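Local coordinates for protein her-1 (Caenorhabditis elegans, PDB 1SZH) that dictates male development, probably plays a direct part in cell signalling during sex determination, and inhibits the function of tra-2a, at residues K8-D13 / N57-K62; C18-R23 / C39-D44; V74-F79 / N92-L97. The protein carries 2 engineered substitutions. All coordinates share one frame; numbering follows the deposited sequence.

Overall arrangement
Contacts 1 and 2 lie in the N-terminal part of the chain, and both involve the ends of helices 8-18 and 47-59 or the loops beside them. They touch where Val58 packs on Cys18. Contact 1 joins two helices through aliphatic side chains and has no hydrogen bond across it. Contact 2 joins two loops and is mostly polar, with an arginine on a tyrosine. Each is only partly buried. Contact 3 is different. It is buried, its centre is about 8 Å from the centre of the chain, and a disulfide ties a 3-10 segment to helix 85-97. It lies across the chain's centre from contact 1, about 25 Å away between centres.

Contact 1. Residues K8-D13 / N57-K62; sequences KELIKD and NVLFAK
Leu10 and Leu59 carry an apolar helix-to-helix contact, made where helix 8-18 meets the last turn of helix 47-59. It lies well out from the middle of the chain and is partly buried. Together with helix 24-33, these helices pack in a way consistent with the overhand three-helix bundle of this protein.

Leu10 points at the other helix. Its CG is anti to the backbone N (chi1 -162°), and both methyls meet backbone carbonyls. Leu10 CD2 comes to 3.4 Å from Leu59 O, and Leu10 CD1 to 4.0 Å from Val58 O. Val58 O also takes a weak bond from Ala61 N. Phe60 is the first residue beyond the helix, so Leu10 sits against the end of helix 47-59.

The return contact comes from one branch of Leu59. Leu59 CD2 is 4.1 Å from Leu10 CG and 4.2 Å from Ile11 CG1. It also approaches the backbone at Ile11 CA. The branch thus covers neighbouring residues of helix 8-18. Ile11 starts off away from helix 47-59 and packs on Ile28 and Met31 of helix 24-33. Leu59 also touches Met31, so side chains of all three helices meet here.

Asp13 and Val58 cross at about a right angle. Asp13 OD1 lies 3.6 Å from Val58 CG1, a simple van der Waals approach. The charge of Asp13 is met within its own helix, by Lys17 in a salt bridge. Val58 also packs on Ala14, Lys17 and Cys18.

No hydrogen bond joins the two segments. The contact therefore rests on the fit of methyl groups against aliphatic side chains and the closing carbonyls of a helix, and shape rather than polar pairing holds these two helix ends together.

Contact 2. Residues C18-R23 / C39-D44; sequences CCTRNR and CGYDRD
The Arg23 guanidinium lies flat on the Tyr41 ring, with centres 4.2 Å apart and planes at 16°. This is a stacked cation-pi pair. It joins the loop between helices 8-18 and 24-33 to the loop before helix 47-59, in a part of the fold consistent with an overhand three-helix bundle. The other guanidinium face has Asn22 ND2 near its rim. Arg23 CD also lies over the Tyr41 ring, 3.5 Å from its centroid, as a CH-pi contact.

Three oxygens meet the guanidinium edge. Arg23 NE makes a weak bond of 2.8 Å to Cys39 O. Arg23 NH2 gives a straighter one, also 2.8 Å, to Gly40 O, arriving above that carbonyl's plane. Arg23 NH1 reaches Thr20 OG1 at 3.1 Å. These bonds probably fix the rotation of the group over the ring.

Tyr41 is the centre of an inverse gamma turn. The Tyr41 and Thr20 side chains meet tip to tip, and Thr20 N donates to Tyr41 OH over 3.2 Å. An alanine here would probably leave the guanidinium without its stacking partner on that face and Thr20 N without its phenolic acceptor. Disulfides from Cys19 to Cys27 and from Cys39 to Cys26 tie both loops to helix 24-33. A water lies 2.6 Å from Tyr41 OH and donates to Cys18 O at 2.8 Å.

Contact 3. Residues V74-F79 / N92-L97; sequences VCCSVF and NRCKNL. With ACT (acetate ion), chain C.
Lys95 of helix 85-97 meets Cys76 and Ser77 of the 3-10 segment. At its CB the chain turns CG anti to the carbonyl carbon (chi1 -68°). Lys95 CG then rests 3.6 Å from Cys76 CB. Beyond CG the chain is extended. Lys95 CE lies 3.9 Å from Ser77 OG. Lys95 NZ donates to a water at 2.8 Å, which also bonds to Ser77 OG. The charged partner of NZ lies within its own helix, where it forms a salt bridge with Glu91.

Cys76 also carries the covalent link. Cys76 SG and Cys94 SG form a disulfide of 2.2 Å, with chi3 -72°, a left-handed screw. With SG anti to the backbone N (chi1 -176°), Cys94 reaches Cys76 SG. The Cys76 and Cys94 CA atoms are the nearest pair across the two segments, 5.6 Å apart. Segment 74-79 lies within a longer 3-10 run, consistent with the extended 3-10 helix described for this protein, and the disulfide clamps it to the alpha helix. The neighbouring Cys75 is bonded to Cys129, so successive cysteines of the 3-10 run link it to two different helices, 85-97 and 120-134.

Phe79 closes one side of the disulfide. The edge of its ring faces the sulfur, with Phe79 CE1 3.8 Å from Cys94 SG, a sulfur-aromatic contact. Val78 CG1 lies over the centre of one face of that ring. Phe126 of helix 120-134 meets the Phe79 ring and also packs on both Cys76 and Cys94, while Ile112 of helix 105-115 touches Phe79 and Cys94.

Arg93 bends away from the 3-10 segment. Arg93 NE donates a nearly straight bond of 2.9 Å to an acetate O, at the edge of the guanidinium. Arg89 NE holds the same acetate, which probably came from the crystallisation liquor.

Contact 1. Residues K8-D13 / N57-K62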
ATOM      1  N   LYS A   8      16.850  -3.377  12.476  1.00 24.98           N
ATOM      2  CA  LYS A   8      17.371  -4.573  11.830  1.00 25.89           C
ATOM      3  C   LYS A   8      16.703  -5.794  12.477  1.00 28.85           C
ATOM      4  O   LYS A   8      16.288  -6.725  11.794  1.00 22.15           O
ATOM      5  CB  LYS A   8      18.885  -4.649  12.056  1.00 28.30           C
ATOM      6  CG  LYS A   8      19.597  -5.835  11.414  1.00 34.90           C
ATOM      7  CD  LYS A   8      21.105  -5.757  11.688  1.00 39.48           C
ATOM      8  CE  LYS A   8      21.888  -6.875  11.002  1.00 42.38           C
ATOM      9  NZ  LYS A   8      21.507  -8.234  11.489  1.00 48.63           N
ATOM     10  N   GLU A   9      16.611  -5.785  13.804  1.00 30.57           N
ATOM     11  CA  GLU A   9      16.010  -6.895  14.532  1.00 32.71           C
ATOM     12  C   GLU A   9      14.576  -7.162  14.085  1.00 31.87           C
ATOM     13  O   GLU A   9      14.204  -8.306  13.801  1.00 27.55           O
ATOM     14  CB  GLU A   9      15.994  -6.613  16.040  1.00 39.26           C
ATOM     15  CG  GLU A   9      17.356  -6.521  16.705  1.00 48.38           C
ATOM     16  CD  GLU A   9      18.157  -5.308  16.262  1.00 52.22           C
ATOM     17  OE1 GLU A   9      17.578  -4.197  16.206  1.00 46.70           O
ATOM     18  OE2 GLU A   9      19.368  -5.465  15.987  1.00 53.06           O
ATOM     19  N   LEU A  10      13.776  -6.104  14.035  1.00 27.09           N
ATOM     20  CA  LEU A  10      12.372  -6.197  13.651  1.00 25.79           C
ATOM     21  C   LEU A  10      12.184  -6.712  12.205  1.00 23.38           C
ATOM     22  O   LEU A  10      11.342  -7.593  11.939  1.00 21.25           O
ATOM     23  CB  LEU A  10      11.717  -4.830  13.815  1.00 30.38           C
ATOM     24  CG  LEU A  10      10.196  -4.793  13.881  1.00 32.00           C
ATOM     25  CD1 LEU A  10       9.722  -5.711  15.007  1.00 29.40           C
ATOM     26  CD2 LEU A  10       9.727  -3.356  14.123  1.00 33.06           C
ATOM     27  N   ILE A  11      12.964  -6.172  11.274  1.00 22.38           N
ATOM     28  CA  ILE A  11      12.866  -6.606   9.879  1.00 18.49           C
ATOM     29  C   ILE A  11      13.288  -8.061   9.712  1.00 15.82           C
ATOM     30  O   ILE A  11      12.653  -8.825   8.979  1.00 20.47           O
ATOM     31  CB  ILE A  11      13.707  -5.700   8.944  1.00 18.66           C
ATOM     32  CG1 ILE A  11      13.016  -4.329   8.808  1.00 23.09           C
ATOM     33  CG2 ILE A  11      13.872  -6.355   7.589  1.00 27.23           C
ATOM     34  CD1 ILE A  11      13.850  -3.290   8.049  1.00 27.35           C
ATOM     35  N   LYS A  12      14.352  -8.466  10.392  1.00 19.05           N
ATOM     36  CA  LYS A  12      14.785  -9.853  10.285  1.00 20.21           C
ATOM     37  C   LYS A  12      13.731 -10.783  10.883  1.00 16.99           C
ATOM     38  O   LYS A  12      13.474 -11.856  10.347  1.00 21.66           O
ATOM     39  CB  LYS A  12      16.139 -10.053  10.991  1.00 23.35           C
ATOM     40  CG  LYS A  12      17.293  -9.380  10.263  1.00 29.55           C
ATOM     41  CD  LYS A  12      18.650  -9.730  10.876  1.00 31.96           C
ATOM     42  CE  LYS A  12      18.953 -11.204  10.677  1.00 40.80           C
ATOM     43  NZ  LYS A  12      20.356 -11.579  11.025  1.00 51.51           N
ATOM     44  N   ASP A  13      13.100 -10.361  11.979  1.00 20.83           N
ATOM     45  CA  ASP A  13      12.073 -11.191  12.608  1.00 22.62           C
ATOM     46  C   ASP A  13      10.863 -11.336  11.685  1.00 20.60           C
ATOM     47  O   ASP A  13      10.304 -12.429  11.544  1.00 19.91           O
ATOM     48  CB  ASP A  13      11.637 -10.584  13.937  1.00 19.67           C
ATOM     49  CG  ASP A  13      10.666 -11.484  14.703  1.00 29.31           C
ATOM     50  OD1 ASP A  13       9.578 -11.003  15.071  1.00 30.24           O
ATOM     51  OD2 ASP A  13      10.999 -12.669  14.938  1.00 31.94           O
ATOM     52  N   ASN A  57       1.766  -7.093  10.054  1.00 16.19           N
ATOM     53  CA  ASN A  57       1.386  -7.528  11.392  1.00 16.71           C
ATOM     54  C   ASN A  57       2.601  -7.660  12.307  1.00 19.95           C
ATOM     55  O   ASN A  57       2.500  -7.370  13.501  1.00 24.87           O
ATOM     56  CB  ASN A  57       0.593  -8.846  11.317  1.00 17.42           C
ATOM     57  CG  ASN A  57      -0.857  -8.640  10.877  1.00 21.91           C
ATOM     58  OD1 ASN A  57      -1.629  -9.606  10.759  1.00 24.33           O
ATOM     59  ND2 ASN A  57      -1.234  -7.389  10.622  1.00 17.93           N
ATOM     60  N   VAL A  58       3.755  -8.081  11.779  1.00 16.47           N
ATOM     61  CA  VAL A  58       4.938  -8.188  12.642  1.00 16.39           C
ATOM     62  C   VAL A  58       5.611  -6.824  12.825  1.00 19.77           C
ATOM     63  O   VAL A  58       5.879  -6.399  13.944  1.00 21.25           O
ATOM     64  CB  VAL A  58       5.974  -9.193  12.082  1.00 19.57           C
ATOM     65  CG1 VAL A  58       7.216  -9.221  12.989  1.00 20.39           C
ATOM     66  CG2 VAL A  58       5.371 -10.562  11.964  1.00 18.39           C
ATOM     67  N   LEU A  59       5.856  -6.101  11.735  1.00 18.04           N
ATOM     68  CA  LEU A  59       6.526  -4.801  11.819  1.00 17.00           C
ATOM     69  C   LEU A  59       5.788  -3.776  12.654  1.00 16.59           C
ATOM     70  O   LEU A  59       6.403  -3.000  13.376  1.00 22.41           O
ATOM     71  CB  LEU A  59       6.708  -4.202  10.412  1.00 15.67           C
ATOM     72  CG  LEU A  59       7.622  -4.990   9.463  1.00 16.35           C
ATOM     73  CD1 LEU A  59       7.580  -4.322   8.080  1.00 15.96           C
ATOM     74  CD2 LEU A  59       9.045  -5.008   9.980  1.00 16.04           C
ATOM     75  N   PHE A  60       4.467  -3.787  12.562  1.00 17.78           N
ATOM     76  CA  PHE A  60       3.665  -2.792  13.254  1.00 19.37           C
ATOM     77  C   PHE A  60       2.807  -3.396  14.372  1.00 20.14           C
ATOM     78  O   PHE A  60       1.728  -2.904  14.665  1.00 22.35           O
ATOM     79  CB  PHE A  60       2.800  -2.067  12.222  1.00 17.70           C
ATOM     80  CG  PHE A  60       3.619  -1.343  11.166  1.00 19.59           C
ATOM     81  CD1 PHE A  60       3.476  -1.645   9.817  1.00 21.12           C
ATOM     82  CD2 PHE A  60       4.574  -0.391  11.535  1.00 18.81           C
ATOM     83  CE1 PHE A  60       4.289  -1.025   8.850  1.00 19.75           C
ATOM     84  CE2 PHE A  60       5.390   0.238  10.573  1.00 23.17           C
ATOM     85  CZ  PHE A  60       5.242  -0.077   9.233  1.00 19.78           C
ATOM     86  N   ALA A  61       3.313  -4.454  14.993  1.00 22.00           N
ATOM     87  CA  ALA A  61       2.584  -5.124  16.072  1.00 26.61           C
ATOM     88  C   ALA A  61       2.241  -4.166  17.219  1.00 24.99           C
ATOM     89  O   ALA A  61       1.133  -4.199  17.748  1.00 29.74           O
ATOM     90  CB  ALA A  61       3.405  -6.288  16.600  1.00 23.88           C
ATOM     91  N   LYS A  62       3.190  -3.311  17.584  1.00 29.16           N
ATOM     92  CA  LYS A  62       2.968  -2.367  18.668  1.00 37.31           C
ATOM     93  C   LYS A  62       2.255  -1.081  18.265  1.00 37.90           C
ATOM     94  O   LYS A  62       1.715  -0.383  19.123  1.00 34.52           O
ATOM     95  CB  LYS A  62       4.294  -2.026  19.352  1.00 38.86           C
ATOM     96  CG  LYS A  62       4.876  -3.190  20.137  1.00 43.87           C
ATOM     97  CD  LYS A  62       5.975  -2.727  21.077  1.00 53.20           C
ATOM     98  CE  LYS A  62       6.462  -3.861  21.966  1.00 48.96           C
ATOM     99  NZ  LYS A  62       7.578  -3.442  22.862  1.00 55.03           N
TER

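Contact 2. Residues C18-R23 / C39-D44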
ATOM      1  N   CYS A  18       7.498 -14.604   8.028  1.00 17.82           N
ATOM      2  CA  CYS A  18       6.628 -14.477   6.873  1.00 16.61           C
ATOM      3  C   CYS A  18       7.094 -14.979   5.515  1.00 15.57           C
ATOM      4  O   CYS A  18       6.263 -15.245   4.660  1.00 18.42           O
ATOM      5  CB  CYS A  18       6.272 -13.000   6.713  1.00 16.08           C
ATOM      6  SG  CYS A  18       5.558 -12.244   8.195  1.00 17.20           S
ATOM      7  N   CYS A  19       8.409 -15.046   5.317  1.00 17.29           N
ATOM      8  CA  CYS A  19       8.991 -15.477   4.049  1.00 16.44           C
ATOM      9  C   CYS A  19       9.661 -16.848   4.147  1.00 17.90           C
ATOM     10  O   CYS A  19      10.073 -17.258   5.234  1.00 22.35           O
ATOM     11  CB  CYS A  19      10.006 -14.422   3.610  1.00 16.16           C
ATOM     12  SG  CYS A  19       9.129 -12.836   3.593  1.00 19.79           S
ATOM     13  N   THR A  20       9.756 -17.549   3.017  1.00 21.30           N
ATOM     14  CA  THR A  20      10.402 -18.863   2.982  1.00 22.23           C
ATOM     15  C   THR A  20      11.897 -18.670   3.198  1.00 23.50           C
ATOM     16  O   THR A  20      12.420 -17.558   3.043  1.00 22.60           O
ATOM     17  CB  THR A  20      10.196 -19.554   1.639  1.00 22.38           C
ATOM     18  OG1 THR A  20      10.795 -18.765   0.602  1.00 23.77           O
ATOM     19  CG2 THR A  20       8.702 -19.732   1.353  1.00 26.54           C
ATOM     20  N   ARG A  21      12.602 -19.740   3.544  1.00 22.96           N
ATOM     21  CA  ARG A  21      14.038 -19.633   3.781  1.00 23.90           C
ATOM     22  C   ARG A  21      14.820 -19.022   2.629  1.00 23.00           C
ATOM     23  O   ARG A  21      15.710 -18.201   2.844  1.00 30.59           O
ATOM     24  CB  ARG A  21      14.635 -21.003   4.102  1.00 31.51           C
ATOM     25  CG  ARG A  21      14.044 -21.676   5.319  1.00 43.40           C
ATOM     26  CD  ARG A  21      14.448 -20.975   6.591  1.00 52.05           C
ATOM     27  NE  ARG A  21      13.872 -21.628   7.778  1.00 59.83           N
ATOM     28  CZ  ARG A  21      14.086 -21.213   9.021  1.00 54.59           C
ATOM     29  NH1 ARG A  21      14.853 -20.144   9.263  1.00 64.21           N
ATOM     30  NH2 ARG A  21      13.542 -21.882   9.999  1.00 61.67           N
ATOM     31  N   ASN A  22      14.498 -19.415   1.408  1.00 25.44           N
ATOM     32  CA  ASN A  22      15.241 -18.913   0.265  1.00 27.23           C
ATOM     33  C   ASN A  22      14.906 -17.471  -0.100  1.00 26.22           C
ATOM     34  O   ASN A  22      15.632 -16.843  -0.873  1.00 25.97           O
ATOM     35  CB  ASN A  22      15.021 -19.817  -0.951  1.00 34.79           C
ATOM     36  CG  ASN A  22      13.609 -19.728  -1.502  1.00 46.62           C
ATOM     37  OD1 ASN A  22      12.632 -19.881  -0.769  1.00 43.27           O
ATOM     38  ND2 ASN A  22      13.497 -19.483  -2.806  1.00 52.73           N
ATOM     39  N   ARG A  23      13.813 -16.945   0.458  1.00 18.71           N
ATOM     40  CA  ARG A  23      13.406 -15.578   0.142  1.00 20.08           C
ATOM     41  C   ARG A  23      13.638 -14.594   1.288  1.00 19.52           C
ATOM     42  O   ARG A  23      13.190 -13.454   1.234  1.00 19.03           O
ATOM     43  CB  ARG A  23      11.934 -15.565  -0.279  1.00 18.43           C
ATOM     44  CG  ARG A  23      11.666 -16.331  -1.560  1.00 25.20           C
ATOM     45  CD  ARG A  23      10.201 -16.240  -1.902  1.00 25.34           C
ATOM     46  NE  ARG A  23       9.852 -16.887  -3.166  1.00 31.44           N
ATOM     47  CZ  ARG A  23       9.532 -18.171  -3.294  1.00 40.27           C
ATOM     48  NH1 ARG A  23       9.520 -18.973  -2.233  1.00 40.87           N
ATOM     49  NH2 ARG A  23       9.191 -18.644  -4.484  1.00 42.77           N
ATOM     50  N   CYS A  39      10.154 -10.981  -4.947  1.00 24.44           N
ATOM     51  CA  CYS A  39      10.769 -12.154  -4.388  1.00 20.40           C
ATOM     52  C   CYS A  39      10.521 -13.528  -4.991  1.00 21.24           C
ATOM     53  O   CYS A  39      10.737 -14.538  -4.320  1.00 25.00           O
ATOM     54  CB  CYS A  39      10.438 -12.163  -2.888  1.00 21.74           C
ATOM     55  SG  CYS A  39      10.920 -10.610  -2.091  1.00 24.40           S
ATOM     56  N   GLY A  40      10.054 -13.577  -6.226  1.00 23.25           N
ATOM     57  CA  GLY A  40       9.863 -14.873  -6.844  1.00 26.22           C
ATOM     58  C   GLY A  40       8.635 -15.622  -6.389  1.00 30.75           C
ATOM     59  O   GLY A  40       8.554 -16.842  -6.532  1.00 28.66           O
ATOM     60  N   TYR A  41       7.681 -14.900  -5.824  1.00 27.26           N
ATOM     61  CA  TYR A  41       6.437 -15.525  -5.399  1.00 33.68           C
ATOM     62  C   TYR A  41       5.588 -15.462  -6.679  1.00 38.95           C
ATOM     63  O   TYR A  41       4.738 -14.581  -6.830  1.00 41.94           O
ATOM     64  CB  TYR A  41       5.814 -14.720  -4.239  1.00 25.11           C
ATOM     65  CG  TYR A  41       6.364 -15.052  -2.855  1.00 25.01           C
ATOM     66  CD1 TYR A  41       7.073 -14.101  -2.096  1.00 20.94           C
ATOM     67  CD2 TYR A  41       6.186 -16.319  -2.303  1.00 26.04           C
ATOM     68  CE1 TYR A  41       7.583 -14.408  -0.826  1.00 26.06           C
ATOM     69  CE2 TYR A  41       6.690 -16.639  -1.033  1.00 29.76           C
ATOM     70  CZ  TYR A  41       7.390 -15.690  -0.302  1.00 23.02           C
ATOM     71  OH  TYR A  41       7.921 -16.046   0.925  1.00 23.95           O
ATOM     72  N   ASP A  42       5.861 -16.395  -7.603  1.00 42.37           N
ATOM     73  CA  ASP A  42       5.197 -16.468  -8.912  1.00 44.88           C
ATOM     74  C   ASP A  42       4.105 -17.524  -9.075  1.00 47.60           C
ATOM     75  O   ASP A  42       3.053 -17.250  -9.655  1.00 52.58           O
ATOM     76  CB  ASP A  42       6.239 -16.708 -10.017  1.00 47.73           C
ATOM     77  CG  ASP A  42       7.326 -15.648 -10.050  1.00 50.05           C
ATOM     78  OD1 ASP A  42       6.988 -14.445 -10.113  1.00 52.97           O
ATOM     79  OD2 ASP A  42       8.522 -16.021 -10.027  1.00 46.38           O
ATOM     80  N   ARG A  43       4.359 -18.736  -8.589  1.00 47.61           N
ATOM     81  CA  ARG A  43       3.382 -19.810  -8.728  1.00 52.24           C
ATOM     82  C   ARG A  43       1.992 -19.430  -8.231  1.00 50.90           C
ATOM     83  O   ARG A  43       1.001 -19.690  -8.907  1.00 55.22           O
ATOM     84  CB  ARG A  43       3.850 -21.074  -8.002  1.00 55.51           C
ATOM     85  CG  ARG A  43       2.928 -22.258  -8.247  1.00 62.93           C
ATOM     86  CD  ARG A  43       3.376 -23.498  -7.506  1.00 67.38           C
ATOM     87  NE  ARG A  43       3.805 -24.556  -8.416  1.00 72.82           N
ATOM     88  CZ  ARG A  43       4.133 -25.786  -8.030  1.00 75.24           C
ATOM     89  NH1 ARG A  43       4.078 -26.114  -6.742  1.00 73.38           N
ATOM     90  NH2 ARG A  43       4.522 -26.686  -8.927  1.00 73.31           N
ATOM     91  N   ASP A  44       1.911 -18.835  -7.048  1.00 46.67           N
ATOM     92  CA  ASP A  44       0.613 -18.433  -6.517  1.00 45.74           C
ATOM     93  C   ASP A  44       0.592 -16.916  -6.427  1.00 43.94           C
ATOM     94  O   ASP A  44       1.210 -16.333  -5.539  1.00 37.16           O
ATOM     95  CB  ASP A  44       0.377 -19.032  -5.129  1.00 43.67           C
ATOM     96  CG  ASP A  44      -1.041 -18.816  -4.639  1.00 46.99           C
ATOM     97  OD1 ASP A  44      -1.709 -17.871  -5.116  1.00 43.34           O
ATOM     98  OD2 ASP A  44      -1.488 -19.586  -3.762  1.00 52.17           O
TER
HETATM   99  O   HOH W   1       6.176 -17.045   2.519  1.00 22.41           O

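Contact 3. Residues V74-F79 / N92-L97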
ATOM      1  N   VAL A  74      -6.255  -0.370  -4.384  1.00 18.10           N
ATOM      2  CA  VAL A  74      -7.082  -0.224  -5.588  1.00 17.51           C
ATOM      3  C   VAL A  74      -7.621   1.208  -5.720  1.00 18.66           C
ATOM      4  O   VAL A  74      -7.942   1.666  -6.815  1.00 20.97           O
ATOM      5  CB  VAL A  74      -8.260  -1.229  -5.581  1.00 23.42           C
ATOM      6  CG1 VAL A  74      -7.750  -2.662  -5.377  1.00 27.55           C
ATOM      7  CG2 VAL A  74      -9.239  -0.860  -4.513  1.00 33.60           C
ATOM      8  N   CYS A  75      -7.678   1.928  -4.611  1.00 14.97           N
ATOM      9  CA  CYS A  75      -8.181   3.305  -4.617  1.00 14.43           C
ATOM     10  C   CYS A  75      -7.259   4.259  -5.373  1.00 17.72           C
ATOM     11  O   CYS A  75      -7.653   5.342  -5.821  1.00 16.55           O
ATOM     12  CB  CYS A  75      -8.349   3.789  -3.180  1.00 14.70           C
ATOM     13  SG  CYS A  75      -9.501   2.813  -2.195  1.00 18.22           S
ATOM     14  N   CYS A  76      -6.007   3.854  -5.515  1.00 17.36           N
ATOM     15  CA  CYS A  76      -5.019   4.677  -6.196  1.00 17.85           C
ATOM     16  C   CYS A  76      -5.382   5.028  -7.645  1.00 19.04           C
ATOM     17  O   CYS A  76      -4.908   6.036  -8.173  1.00 17.43           O
ATOM     18  CB  CYS A  76      -3.686   3.936  -6.210  1.00 15.29           C
ATOM     19  SG  CYS A  76      -2.884   3.752  -4.627  1.00 20.03           S
ATOM     20  N   SER A  77      -6.198   4.194  -8.281  1.00 18.68           N
ATOM     21  CA  SER A  77      -6.576   4.409  -9.666  1.00 21.88           C
ATOM     22  C   SER A  77      -7.235   5.748  -9.894  1.00 21.88           C
ATOM     23  O   SER A  77      -7.208   6.272 -11.011  1.00 20.48           O
ATOM     24  CB  SER A  77      -7.515   3.294 -10.135  1.00 26.20           C
ATOM     25  OG  SER A  77      -6.815   2.064 -10.130  1.00 31.10           O
ATOM     26  N   VAL A  78      -7.801   6.326  -8.841  1.00 18.19           N
ATOM     27  CA  VAL A  78      -8.486   7.602  -9.028  1.00 21.82           C
ATOM     28  C   VAL A  78      -7.582   8.743  -9.467  1.00 22.89           C
ATOM     29  O   VAL A  78      -8.029   9.677 -10.118  1.00 21.96           O
ATOM     30  CB  VAL A  78      -9.250   8.053  -7.766  1.00 22.15           C
ATOM     31  CG1 VAL A  78      -8.311   8.607  -6.705  1.00 24.41           C
ATOM     32  CG2 VAL A  78     -10.283   9.093  -8.154  1.00 27.82           C
ATOM     33  N   PHE A  79      -6.299   8.673  -9.134  1.00 18.53           N
ATOM     34  CA  PHE A  79      -5.405   9.763  -9.489  1.00 15.31           C
ATOM     35  C   PHE A  79      -5.142   9.894 -10.971  1.00 20.70           C
ATOM     36  O   PHE A  79      -4.785  10.974 -11.440  1.00 24.46           O
ATOM     37  CB  PHE A  79      -4.108   9.623  -8.715  1.00 17.57           C
ATOM     38  CG  PHE A  79      -4.282   9.816  -7.249  1.00 14.92           C
ATOM     39  CD1 PHE A  79      -4.129   8.734  -6.372  1.00 15.09           C
ATOM     40  CD2 PHE A  79      -4.666  11.058  -6.741  1.00 17.40           C
ATOM     41  CE1 PHE A  79      -4.354   8.900  -5.008  1.00 13.59           C
ATOM     42  CE2 PHE A  79      -4.892  11.235  -5.381  1.00 16.20           C
ATOM     43  CZ  PHE A  79      -4.740  10.150  -4.509  1.00 16.11           C
ATOM     44  N   ASN A  92       0.719   5.839 -10.096  1.00 14.54           N
ATOM     45  CA  ASN A  92       1.731   4.787  -9.977  1.00 15.32           C
ATOM     46  C   ASN A  92       2.513   4.866  -8.669  1.00 14.18           C
ATOM     47  O   ASN A  92       2.814   3.827  -8.078  1.00 16.66           O
ATOM     48  CB  ASN A  92       2.676   4.819 -11.182  1.00 18.38           C
ATOM     49  CG  ASN A  92       1.981   4.377 -12.464  1.00 29.53           C
ATOM     50  OD1 ASN A  92       1.046   3.569 -12.427  1.00 30.70           O
ATOM     51  ND2 ASN A  92       2.441   4.887 -13.601  1.00 31.80           N
ATOM     52  N   ARG A  93       2.819   6.082  -8.219  1.00 14.28           N
ATOM     53  CA  ARG A  93       3.529   6.298  -6.965  1.00 14.38           C
ATOM     54  C   ARG A  93       2.626   5.746  -5.854  1.00 14.67           C
ATOM     55  O   ARG A  93       3.084   5.036  -4.965  1.00 14.86           O
ATOM     56  CB  ARG A  93       3.777   7.802  -6.777  1.00 16.76           C
ATOM     57  CG  ARG A  93       3.998   8.304  -5.335  1.00 24.27           C
ATOM     58  CD  ARG A  93       5.430   8.196  -4.851  1.00 32.01           C
ATOM     59  NE  ARG A  93       6.435   8.837  -5.703  1.00 23.13           N
ATOM     60  CZ  ARG A  93       6.925  10.073  -5.549  1.00 24.97           C
ATOM     61  NH1 ARG A  93       6.507  10.871  -4.577  1.00 24.52           N
ATOM     62  NH2 ARG A  93       7.911  10.486  -6.343  1.00 23.32           N
ATOM     63  N   CYS A  94       1.337   6.082  -5.914  1.00 13.52           N
ATOM     64  CA  CYS A  94       0.380   5.604  -4.914  1.00 13.48           C
ATOM     65  C   CYS A  94       0.328   4.070  -4.908  1.00 13.96           C
ATOM     66  O   CYS A  94       0.413   3.447  -3.851  1.00 13.11           O
ATOM     67  CB  CYS A  94      -0.997   6.194  -5.251  1.00 13.09           C
ATOM     68  SG  CYS A  94      -2.341   5.845  -4.099  1.00 17.23           S
ATOM     69  N   LYS A  95       0.223   3.457  -6.085  1.00 12.74           N
ATOM     70  CA  LYS A  95       0.141   1.997  -6.125  1.00 13.80           C
ATOM     71  C   LYS A  95       1.383   1.359  -5.509  1.00 14.33           C
ATOM     72  O   LYS A  95       1.278   0.353  -4.782  1.00 16.12           O
ATOM     73  CB  LYS A  95      -0.048   1.510  -7.555  1.00 18.17           C
ATOM     74  CG  LYS A  95      -1.404   1.873  -8.149  1.00 21.47           C
ATOM     75  CD  LYS A  95      -1.510   1.403  -9.601  1.00 22.68           C
ATOM     76  CE  LYS A  95      -2.919   1.612 -10.145  1.00 25.49           C
ATOM     77  NZ  LYS A  95      -2.960   1.182 -11.577  1.00 32.62           N
ATOM     78  N   ASN A  96       2.555   1.931  -5.788  1.00 13.92           N
ATOM     79  CA  ASN A  96       3.786   1.388  -5.227  1.00 14.78           C
ATOM     80  C   ASN A  96       3.802   1.569  -3.705  1.00 13.25           C
ATOM     81  O   ASN A  96       4.083   0.625  -2.984  1.00 14.71           O
ATOM     82  CB  ASN A  96       5.009   2.064  -5.854  1.00 16.36           C
ATOM     83  CG  ASN A  96       5.309   1.530  -7.248  1.00 27.16           C
ATOM     84  OD1 ASN A  96       5.090   0.345  -7.531  1.00 32.40           O
ATOM     85  ND2 ASN A  96       5.825   2.392  -8.119  1.00 30.68           N
ATOM     86  N   LEU A  97       3.492   2.765  -3.225  1.00 12.51           N
ATOM     87  CA  LEU A  97       3.486   3.003  -1.782  1.00 12.12           C
ATOM     88  C   LEU A  97       2.497   2.098  -1.072  1.00 13.25           C
ATOM     89  O   LEU A  97       2.813   1.511  -0.032  1.00 14.31           O
ATOM     90  CB  LEU A  97       3.108   4.466  -1.479  1.00 13.41           C
ATOM     91  CG  LEU A  97       4.153   5.524  -1.826  1.00 14.16           C
ATOM     92  CD1 LEU A  97       3.500   6.922  -1.838  1.00 16.31           C
ATOM     93  CD2 LEU A  97       5.280   5.446  -0.822  1.00 16.83           C
TER
HETATM   94  C   ACT C 315       8.157   8.474  -8.937  1.00 33.06           C
HETATM   95  O   ACT C 315       7.644   7.649  -8.050  1.00 37.36           O
HETATM   96  OXT ACT C 315       7.686   8.718 -10.105  1.00 36.34           O
HETATM   97  CH3 ACT C 315       9.390   9.262  -8.653  1.00 33.29           C
HETATM   98  O   HOH W   2      -5.645   0.733 -12.346  1.00 38.54           O